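Local structure of vesicular integral-membrane protein VIP36 (Canis lupus familiaris, 2DUR) at residues 53-64 and 200-208. The protein binds high-mannose glycans through its calcium-dependent lumenal lectin domain and takes part in transport and sorting of glycoproteins in the early secretory pathway. Residues are numbered along the deposited sequence; the frame is centred on the assembly and turned at random.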
loop_
_atom_site.group_PDB
_atom_site.type_symbol
_atom_site.label_atom_id
_atom_site.label_comp_id
_atom_site.label_asym_id
_atom_site.label_seq_id
_atom_site.Cartn_x
_atom_site.Cartn_y
_atom_site.Cartn_z
ATOM N N ILE A 53 7.656 -6.679 1.350
ATOM C CA ILE A 53 8.892 -6.004 0.947
ATOM C C ILE A 53 8.928 -4.678 1.712
ATOM O O ILE A 53 7.881 -4.050 1.959
ATOM C CB ILE A 53 8.987 -5.756 -0.598
ATOM C CG1 ILE A 53 7.786 -4.962 -1.137
ATOM C CG2 ILE A 53 9.132 -7.072 -1.362
ATOM C CD1 ILE A 53 7.966 -4.524 -2.595
ATOM N N TRP A 54 10.116 -4.290 2.152
ATOM C CA TRP A 54 10.273 -3.103 2.972
ATOM C C TRP A 54 11.457 -2.295 2.475
ATOM O O TRP A 54 12.547 -2.822 2.311
ATOM C CB TRP A 54 10.410 -3.473 4.453
ATOM C CG TRP A 54 9.074 -3.919 5.001
ATOM C CD1 TRP A 54 8.616 -5.206 5.153
ATOM C CD2 TRP A 54 8.013 -3.057 5.434
ATOM N NE1 TRP A 54 7.327 -5.193 5.680
ATOM C CE2 TRP A 54 6.933 -3.888 5.848
ATOM C CE3 TRP A 54 7.865 -1.659 5.509
ATOM C CZ2 TRP A 54 5.725 -3.366 6.338
ATOM C CZ3 TRP A 54 6.656 -1.131 6.002
ATOM C CH2 TRP A 54 5.599 -1.992 6.400
ATOM N N ASN A 55 11.229 -1.009 2.224
ATOM C CA ASN A 55 12.287 -0.106 1.721
ATOM C C ASN A 55 13.325 0.085 2.811
ATOM O O ASN A 55 12.982 0.156 3.994
ATOM C CB ASN A 55 11.584 1.205 1.313
ATOM C CG ASN A 55 12.429 2.159 0.467
ATOM O OD1 ASN A 55 12.247 3.372 0.602
ATOM N ND2 ASN A 55 13.261 1.653 -0.443
ATOM N N HIS A 56 14.611 0.134 2.433
ATOM C CA HIS A 56 15.704 0.271 3.400
ATOM C C HIS A 56 15.719 1.592 4.163
ATOM O O HIS A 56 15.962 1.616 5.364
ATOM C CB HIS A 56 17.043 0.162 2.666
ATOM C CG HIS A 56 17.493 -1.241 2.429
ATOM N ND1 HIS A 56 18.826 -1.579 2.327
ATOM C CD2 HIS A 56 16.799 -2.392 2.276
ATOM C CE1 HIS A 56 18.932 -2.880 2.121
ATOM N NE2 HIS A 56 17.718 -3.396 2.083
ATOM N N GLN A 57 15.506 2.693 3.444
ATOM C CA GLN A 57 15.684 4.016 4.016
ATOM C C GLN A 57 14.349 4.656 4.369
ATOM O O GLN A 57 13.437 4.633 3.542
ATOM C CB GLN A 57 16.423 4.908 3.021
ATOM C CG GLN A 57 17.887 4.482 2.766
ATOM C CD GLN A 57 18.674 4.357 4.061
ATOM O OE1 GLN A 57 18.883 5.348 4.771
ATOM N NE2 GLN A 57 19.104 3.135 4.385
ATOM N N PRO A 58 14.263 5.275 5.566
ATOM C CA PRO A 58 13.054 6.043 5.891
ATOM C C PRO A 58 12.861 7.169 4.880
ATOM O O PRO A 58 13.854 7.720 4.371
ATOM C CB PRO A 58 13.352 6.651 7.268
ATOM C CG PRO A 58 14.531 5.916 7.807
ATOM C CD PRO A 58 15.273 5.331 6.632
ATOM N N CYS A 59 11.600 7.503 4.602
ATOM C CA CYS A 59 11.269 8.607 3.707
ATOM C C CYS A 59 11.096 9.911 4.483
ATOM O O CYS A 59 10.226 9.992 5.364
ATOM C CB CYS A 59 9.966 8.311 2.958
ATOM S SG CYS A 59 9.533 9.625 1.778
ATOM N N PHE A 60 11.885 10.933 4.135
ATOM C CA PHE A 60 11.768 12.239 4.805
ATOM C C PHE A 60 11.109 13.303 3.924
ATOM O O PHE A 60 11.095 14.481 4.287
ATOM C CB PHE A 60 13.116 12.708 5.380
ATOM C CG PHE A 60 13.612 11.856 6.512
ATOM C CD1 PHE A 60 14.465 10.773 6.264
ATOM C CD2 PHE A 60 13.217 12.112 7.817
ATOM C CE1 PHE A 60 14.917 9.973 7.291
ATOM C CE2 PHE A 60 13.685 11.304 8.879
ATOM C CZ PHE A 60 14.538 10.231 8.595
ATOM N N LEU A 61 10.540 12.885 2.798
ATOM C CA LEU A 61 9.756 13.788 1.940
ATOM C C LEU A 61 8.433 14.146 2.612
ATOM O O LEU A 61 7.717 13.262 3.062
ATOM C CB LEU A 61 9.444 13.145 0.594
ATOM C CG LEU A 61 10.637 12.742 -0.289
ATOM C CD1 LEU A 61 10.123 12.116 -1.537
ATOM C CD2 LEU A 61 11.514 13.945 -0.612
ATOM N N LYS A 62 8.103 15.441 2.658
ATOM C CA LYS A 62 6.799 15.860 3.166
ATOM C C LYS A 62 5.692 15.697 2.134
ATOM O O LYS A 62 4.528 15.478 2.482
ATOM C CB LYS A 62 6.848 17.320 3.617
ATOM C CG LYS A 62 7.817 17.605 4.742
ATOM C CD LYS A 62 7.852 19.118 4.979
ATOM C CE LYS A 62 8.875 19.501 6.017
ATOM N NZ LYS A 62 10.265 19.281 5.540
ATOM N N ASP A 63 6.032 15.814 0.859
ATOM C CA ASP A 63 5.035 15.767 -0.203
ATOM C C ASP A 63 5.464 14.768 -1.264
ATOM O O ASP A 63 6.516 14.935 -1.903
ATOM C CB ASP A 63 4.847 17.157 -0.834
ATOM C CG ASP A 63 4.701 18.232 0.210
ATOM O OD1 ASP A 63 3.572 18.454 0.668
ATOM O OD2 ASP A 63 5.735 18.834 0.582
ATOM N N TRP A 64 4.663 13.718 -1.440
ATOM C CA TRP A 64 5.079 12.623 -2.307
ATOM C C TRP A 64 3.927 11.948 -3.016
ATOM O O TRP A 64 2.748 12.099 -2.641
ATOM C CB TRP A 64 5.907 11.601 -1.523
ATOM C CG TRP A 64 5.305 11.144 -0.211
ATOM C CD1 TRP A 64 5.625 11.594 1.028
ATOM C CD2 TRP A 64 4.288 10.142 -0.027
ATOM N NE1 TRP A 64 4.893 10.937 1.986
ATOM C CE2 TRP A 64 4.066 10.034 1.368
ATOM C CE3 TRP A 64 3.569 9.316 -0.895
ATOM C CZ2 TRP A 64 3.127 9.138 1.914
ATOM C CZ3 TRP A 64 2.615 8.427 -0.360
ATOM C CH2 TRP A 64 2.421 8.342 1.034
ATOM N N PRO A 200 3.768 11.713 10.041
ATOM C CA PRO A 200 5.141 12.218 10.147
ATOM C C PRO A 200 6.014 11.853 8.947
ATOM O O PRO A 200 5.663 10.966 8.150
ATOM C CB PRO A 200 5.655 11.494 11.392
ATOM C CG PRO A 200 4.933 10.163 11.342
ATOM C CD PRO A 200 3.556 10.511 10.885
ATOM N N THR A 201 7.149 12.531 8.833
ATOM C CA THR A 201 8.226 12.077 7.957
ATOM C C THR A 201 8.998 11.005 8.735
ATOM O O THR A 201 8.813 10.880 9.955
ATOM C CB THR A 201 9.188 13.225 7.644
ATOM O OG1 THR A 201 9.535 13.887 8.867
ATOM C CG2 THR A 201 8.560 14.225 6.650
ATOM N N GLY A 202 9.870 10.261 8.047
ATOM C CA GLY A 202 10.733 9.276 8.693
ATOM C C GLY A 202 10.145 7.864 8.765
ATOM O O GLY A 202 10.698 6.989 9.444
ATOM N N TYR A 203 9.014 7.644 8.100
ATOM C CA TYR A 203 8.405 6.308 8.066
ATOM C C TYR A 203 8.906 5.518 6.840
ATOM O O TYR A 203 9.570 6.081 5.956
ATOM C CB TYR A 203 6.870 6.435 8.073
ATOM C CG TYR A 203 6.232 6.607 9.447
ATOM C CD1 TYR A 203 6.993 6.865 10.579
ATOM C CD2 TYR A 203 4.825 6.520 9.594
ATOM C CE1 TYR A 203 6.390 7.014 11.846
ATOM C CE2 TYR A 203 4.212 6.686 10.832
ATOM C CZ TYR A 203 4.993 6.910 11.962
ATOM O OH TYR A 203 4.371 7.065 13.177
ATOM N N TYR A 204 8.584 4.221 6.788
ATOM C CA TYR A 204 9.041 3.319 5.725
ATOM C C TYR A 204 7.955 2.935 4.751
ATOM O O TYR A 204 6.838 2.606 5.163
ATOM C CB TYR A 204 9.587 2.005 6.352
ATOM C CG TYR A 204 10.798 2.211 7.195
ATOM C CD1 TYR A 204 10.682 2.406 8.564
ATOM C CD2 TYR A 204 12.085 2.198 6.622
ATOM C CE1 TYR A 204 11.804 2.611 9.351
ATOM C CE2 TYR A 204 13.206 2.410 7.402
ATOM C CZ TYR A 204 13.059 2.613 8.771
ATOM O OH TYR A 204 14.165 2.815 9.568
ATOM N N PHE A 205 8.266 2.945 3.453
ATOM C CA PHE A 205 7.351 2.360 2.490
ATOM C C PHE A 205 7.508 0.846 2.471
ATOM O O PHE A 205 8.618 0.318 2.534
ATOM C CB PHE A 205 7.571 2.912 1.077
ATOM C CG PHE A 205 7.113 4.337 0.939
ATOM C CD1 PHE A 205 5.758 4.605 0.878
ATOM C CD2 PHE A 205 8.035 5.389 0.908
ATOM C CE1 PHE A 205 5.292 5.906 0.759
ATOM C CE2 PHE A 205 7.578 6.718 0.789
ATOM C CZ PHE A 205 6.207 6.958 0.718
ATOM N N GLY A 206 6.381 0.176 2.375
ATOM C CA GLY A 206 6.365 -1.299 2.287
ATOM C C GLY A 206 5.156 -1.791 1.518
ATOM O O GLY A 206 4.217 -1.036 1.242
ATOM N N ALA A 207 5.173 -3.074 1.145
ATOM C CA ALA A 207 3.995 -3.685 0.527
ATOM C C ALA A 207 3.961 -5.111 1.054
ATOM O O ALA A 207 5.013 -5.711 1.293
ATOM C CB ALA A 207 4.073 -3.688 -1.024
ATOM N N SER A 208 2.753 -5.630 1.236
ATOM C CA SER A 208 2.597 -6.996 1.701
ATOM C C SER A 208 1.339 -7.623 1.139
ATOM O O SER A 208 0.445 -6.956 0.597
ATOM C CB SER A 208 2.607 -7.038 3.245
ATOM O OG SER A 208 1.471 -6.351 3.763
HETATM O O HOH W 1 10.803 4.193 2.707
#
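Phe205 drives its CZ edge into the six-membered ring of Trp64 between the two sheets of this L-type lectin beta sandwich. The planes stand at 89° with centroids 4.9 Å apart, a T-shaped pair in which Trp64 offers its face. That meeting joins strand 204-211 of the seven-stranded sheet to the start of strand 64-73 in the other sheet, and Leu225 of the latter sheet also touches Phe205. At another edge of the phenyl ring, Cys59 brings its sulfur, SG lying 3.6 Å from Phe205 CE2, a sulfur-aromatic contact; with SG anti to the backbone N (chi1 -178°), sulfur and CB both touch CE2.

Two glycines make CH-pi contacts: Gly206 CA lies over the Trp54 indole face, 3.6 Å from Trp54 CE3, and Gly202 CA over the Phe60 ring, in both cases offset toward the rim. Pro58 runs alongside Tyr204, its CB above the phenol face.

Backbone bonds then align the antiparallel strands 53-55 and 204-208, whose axes run at 169°: Ile53 and Ala207 exchange two, and Asn55 N reaches Phe205 O at 2.9 Å. Farther along, Cys59 N bonds to Tyr203 O, and Gly202 N to Cys59 O. At the polar edge, Asn55 OD1 also accepts from His10, while one water donates to Asn55 OD1 and Gln57 O and its oxygen accepts from Phe205 N at 2.9 Å.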